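Local coordinates for protein putative endo-1,4-beta-xylanase (Bacteroides thetaiotaomicron VPI-5482, PDB 5MSX) that probably hydrolyses glycosidic bonds in plant pectin, as a calcium-binding family 43 glycoside hydrolase with an F5/8 type C domain, at residues Asn111-Pro116 / Lys137-Ser142. Residues are numbered along the deposited sequence; the frame is centred on the assembly and turned at random.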
ATOM      1  N   ASN C 111      12.194  23.520  -4.643  1.00 24.86           N
ATOM      2  CA  ASN C 111      12.974  24.573  -3.967  1.00 24.63           C
ATOM      3  C   ASN C 111      14.141  24.009  -3.192  1.00 25.10           C
ATOM      4  O   ASN C 111      14.355  24.367  -2.047  1.00 25.29           O
ATOM      5  CB  ASN C 111      12.058  25.439  -3.088  1.00 26.10           C
ATOM      6  CG  ASN C 111      10.941  26.064  -3.891  1.00 26.18           C
ATOM      7  OD1 ASN C 111      11.155  26.552  -4.997  1.00 27.49           O
ATOM      8  ND2 ASN C 111       9.740  26.023  -3.366  1.00 28.09           N
ATOM      9  N   GLY C 112      14.887  23.097  -3.828  1.00 23.62           N
ATOM     10  CA  GLY C 112      16.066  22.464  -3.214  1.00 22.72           C
ATOM     11  C   GLY C 112      15.879  21.206  -2.369  1.00 21.22           C
ATOM     12  O   GLY C 112      16.863  20.642  -1.863  1.00 21.48           O
ATOM     13  N   TYR C 113      14.644  20.740  -2.198  1.00 22.60           N
ATOM     14  CA  TYR C 113      14.379  19.656  -1.233  1.00 23.04           C
ATOM     15  C   TYR C 113      13.444  18.603  -1.805  1.00 21.68           C
ATOM     16  O   TYR C 113      12.522  18.922  -2.535  1.00 20.11           O
ATOM     17  CB  TYR C 113      13.816  20.220   0.096  1.00 24.05           C
ATOM     18  CG  TYR C 113      14.830  21.020   0.869  1.00 25.77           C
ATOM     19  CD1 TYR C 113      15.025  22.363   0.613  1.00 28.01           C
ATOM     20  CD2 TYR C 113      15.607  20.425   1.847  1.00 27.10           C
ATOM     21  CE1 TYR C 113      15.969  23.096   1.326  1.00 30.50           C
ATOM     22  CE2 TYR C 113      16.539  21.145   2.562  1.00 28.62           C
ATOM     23  CZ  TYR C 113      16.714  22.476   2.289  1.00 30.78           C
ATOM     24  OH  TYR C 113      17.663  23.169   2.982  1.00 36.71           O
ATOM     25  N   MET C 114      13.700  17.344  -1.454  1.00 21.95           N
ATOM     26  CA  MET C 114      12.899  16.240  -1.967  1.00 22.39           C
ATOM     27  C   MET C 114      11.573  16.124  -1.212  1.00 23.71           C
ATOM     28  O   MET C 114      11.580  16.218   0.016  1.00 24.87           O
ATOM     29  CB  MET C 114      13.681  14.946  -1.847  1.00 21.61           C
ATOM     30  CG  MET C 114      14.925  14.950  -2.742  1.00 21.06           C
ATOM     31  SD  MET C 114      15.914  13.476  -2.554  1.00 20.97           S
ATOM     32  CE  MET C 114      16.272  13.454  -0.787  1.00 22.75           C
ATOM     33  N   TYR C 115      10.491  15.901  -1.961  1.00 24.56           N
ATOM     34  CA  TYR C 115       9.145  15.624  -1.452  1.00 27.40           C
ATOM     35  C   TYR C 115       8.516  14.415  -2.148  1.00 27.09           C
ATOM     36  O   TYR C 115       8.635  14.277  -3.364  1.00 24.40           O
ATOM     37  CB  TYR C 115       8.197  16.792  -1.727  1.00 29.75           C
ATOM     38  CG  TYR C 115       8.583  18.056  -1.028  1.00 32.71           C
ATOM     39  CD1 TYR C 115       9.558  18.895  -1.563  1.00 30.46           C
ATOM     40  CD2 TYR C 115       7.959  18.427   0.177  1.00 33.73           C
ATOM     41  CE1 TYR C 115       9.934  20.054  -0.904  1.00 33.67           C
ATOM     42  CE2 TYR C 115       8.301  19.593   0.830  1.00 34.05           C
ATOM     43  CZ  TYR C 115       9.294  20.407   0.304  1.00 35.71           C
ATOM     44  OH  TYR C 115       9.651  21.562   0.970  1.00 33.14           O
ATOM     45  N   PRO C 116       7.782  13.583  -1.385  1.00 27.75           N
ATOM     46  CA  PRO C 116       6.917  12.565  -1.983  1.00 27.16           C
ATOM     47  C   PRO C 116       5.576  13.123  -2.440  1.00 27.43           C
ATOM     48  O   PRO C 116       4.923  13.861  -1.706  1.00 29.91           O
ATOM     49  CB  PRO C 116       6.728  11.572  -0.841  1.00 29.44           C
ATOM     50  CG  PRO C 116       6.811  12.399   0.403  1.00 29.04           C
ATOM     51  CD  PRO C 116       7.748  13.535   0.093  1.00 28.56           C
ATOM     52  N   LYS C 137       9.165  28.333   1.633  1.00 36.73           N
ATOM     53  CA  LYS C 137      10.605  28.139   1.752  1.00 38.25           C
ATOM     54  C   LYS C 137      11.069  28.230   3.199  1.00 38.61           C
ATOM     55  O   LYS C 137      10.391  28.853   3.989  1.00 39.13           O
ATOM     56  CB  LYS C 137      11.315  29.196   0.932  1.00 41.82           C
ATOM     57  CG  LYS C 137      10.929  29.164  -0.532  1.00 42.30           C
ATOM     58  CD  LYS C 137      11.737  30.194  -1.276  1.00 43.31           C
ATOM     59  CE  LYS C 137      11.451  30.151  -2.761  1.00 43.32           C
ATOM     60  NZ  LYS C 137      12.445  31.040  -3.413  1.00 44.72           N
ATOM     61  N   PRO C 138      12.212  27.639   3.564  1.00 38.38           N
ATOM     62  CA  PRO C 138      13.080  26.866   2.663  1.00 40.70           C
ATOM     63  C   PRO C 138      12.518  25.469   2.372  1.00 42.97           C
ATOM     64  O   PRO C 138      12.646  24.991   1.238  1.00 43.12           O
ATOM     65  CB  PRO C 138      14.412  26.790   3.420  1.00 39.78           C
ATOM     66  CG  PRO C 138      14.056  26.973   4.864  1.00 41.90           C
ATOM     67  CD  PRO C 138      12.717  27.664   4.945  1.00 39.20           C
ATOM     68  N   PHE C 139      11.892  24.843   3.374  1.00 43.58           N
ATOM     69  CA  PHE C 139      11.162  23.595   3.180  1.00 41.47           C
ATOM     70  C   PHE C 139       9.930  23.456   4.097  1.00 44.13           C
ATOM     71  O   PHE C 139       9.830  24.118   5.121  1.00 45.04           O
ATOM     72  CB  PHE C 139      12.107  22.409   3.360  1.00 36.59           C
ATOM     73  CG  PHE C 139      12.812  22.379   4.685  1.00 36.45           C
ATOM     74  CD1 PHE C 139      12.196  21.813   5.807  1.00 35.77           C
ATOM     75  CD2 PHE C 139      14.095  22.901   4.821  1.00 35.35           C
ATOM     76  CE1 PHE C 139      12.846  21.771   7.032  1.00 33.88           C
ATOM     77  CE2 PHE C 139      14.752  22.870   6.047  1.00 36.71           C
ATOM     78  CZ  PHE C 139      14.125  22.302   7.155  1.00 36.51           C
ATOM     79  N   THR C 140       9.022  22.577   3.683  1.00 42.29           N
ATOM     80  CA  THR C 140       7.767  22.240   4.368  1.00 46.37           C
ATOM     81  C   THR C 140       8.036  20.987   5.238  1.00 48.64           C
ATOM     82  O   THR C 140       9.024  20.269   5.008  1.00 48.29           O
ATOM     83  CB  THR C 140       6.675  22.040   3.282  1.00 48.58           C
ATOM     84  OG1 THR C 140       6.400  23.310   2.676  1.00 54.44           O
ATOM     85  CG2 THR C 140       5.373  21.477   3.754  1.00 49.07           C
ATOM     86  N   PRO C 141       7.215  20.751   6.290  1.00 48.98           N
ATOM     87  CA  PRO C 141       7.354  19.487   7.043  1.00 45.05           C
ATOM     88  C   PRO C 141       7.083  18.216   6.214  1.00 39.53           C
ATOM     89  O   PRO C 141       7.437  17.135   6.650  1.00 42.39           O
ATOM     90  CB  PRO C 141       6.309  19.627   8.163  1.00 45.12           C
ATOM     91  CG  PRO C 141       6.167  21.100   8.356  1.00 47.27           C
ATOM     92  CD  PRO C 141       6.326  21.702   6.992  1.00 47.18           C
ATOM     93  N   SER C 142       6.407  18.373   5.079  1.00 36.14           N
ATOM     94  CA  SER C 142       6.210  17.375   4.032  1.00 35.02           C
ATOM     95  C   SER C 142       7.426  16.793   3.279  1.00 34.03           C
ATOM     96  O   SER C 142       7.227  15.981   2.358  1.00 33.08           O
ATOM     97  CB  SER C 142       5.313  17.977   2.964  1.00 34.25           C
ATOM     98  OG  SER C 142       4.051  18.287   3.489  1.00 41.37           O
TER
HETATM   99  O   HOH W   1      11.407  23.082  -0.354  1.00 26.73           O
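Two groups grip the phenol oxygen of Y115. The backbone N-H of T140 donates to OH, with N to OH 3.0 Å and a nearly straight N-H...O angle of 167°. OH in turn gives its proton to a water 2.7 Å away, which passes a hydrogen bond on to the backbone O of P138, 2.8 Å from the water. The Y115 hydroxyl is thus acceptor and donor at once, which probably fixes the rotation of its O-H. Along one edge, S142 CB lies in the ring plane, 3.9 Å from Y115 CD2, and T140 CB lies near that plane beside CE2. A phenylalanine in place of Y115 would probably leave the T140 N-H without its acceptor and the bridging water without its donor.

Y113 and F139 make the second half of the contact. F139 turns an edge toward one face of the Y113 ring in an edge-to-face pair, with the planes at 51°. The centroids are 5.0 Å apart. F139 CD2 comes within 3.7 Å of Y113 CZ. Beside it, F139 CB stands over the same ring, 4.1 Å from its centroid, as a CH-pi contact. F139 holds CG between its backbone N and carbonyl carbon (chi1 57°), which lets CB and CD2 share the Y113 face. The cis peptide before P138 lies just upstream of this pair.

The contact lays the irregular 137-142 segment, in the loop between strands 127-128 and 156-159, along the start of strand 113-119, in a blade of the five-bladed beta-propeller of family 43. The Y113 side chain is about 11 Å from that of D154, predicted to modulate the pKa of the catalytic acid. F135 meets the Y115 ring edge-to-face, and S142 OG bonds to R130 O.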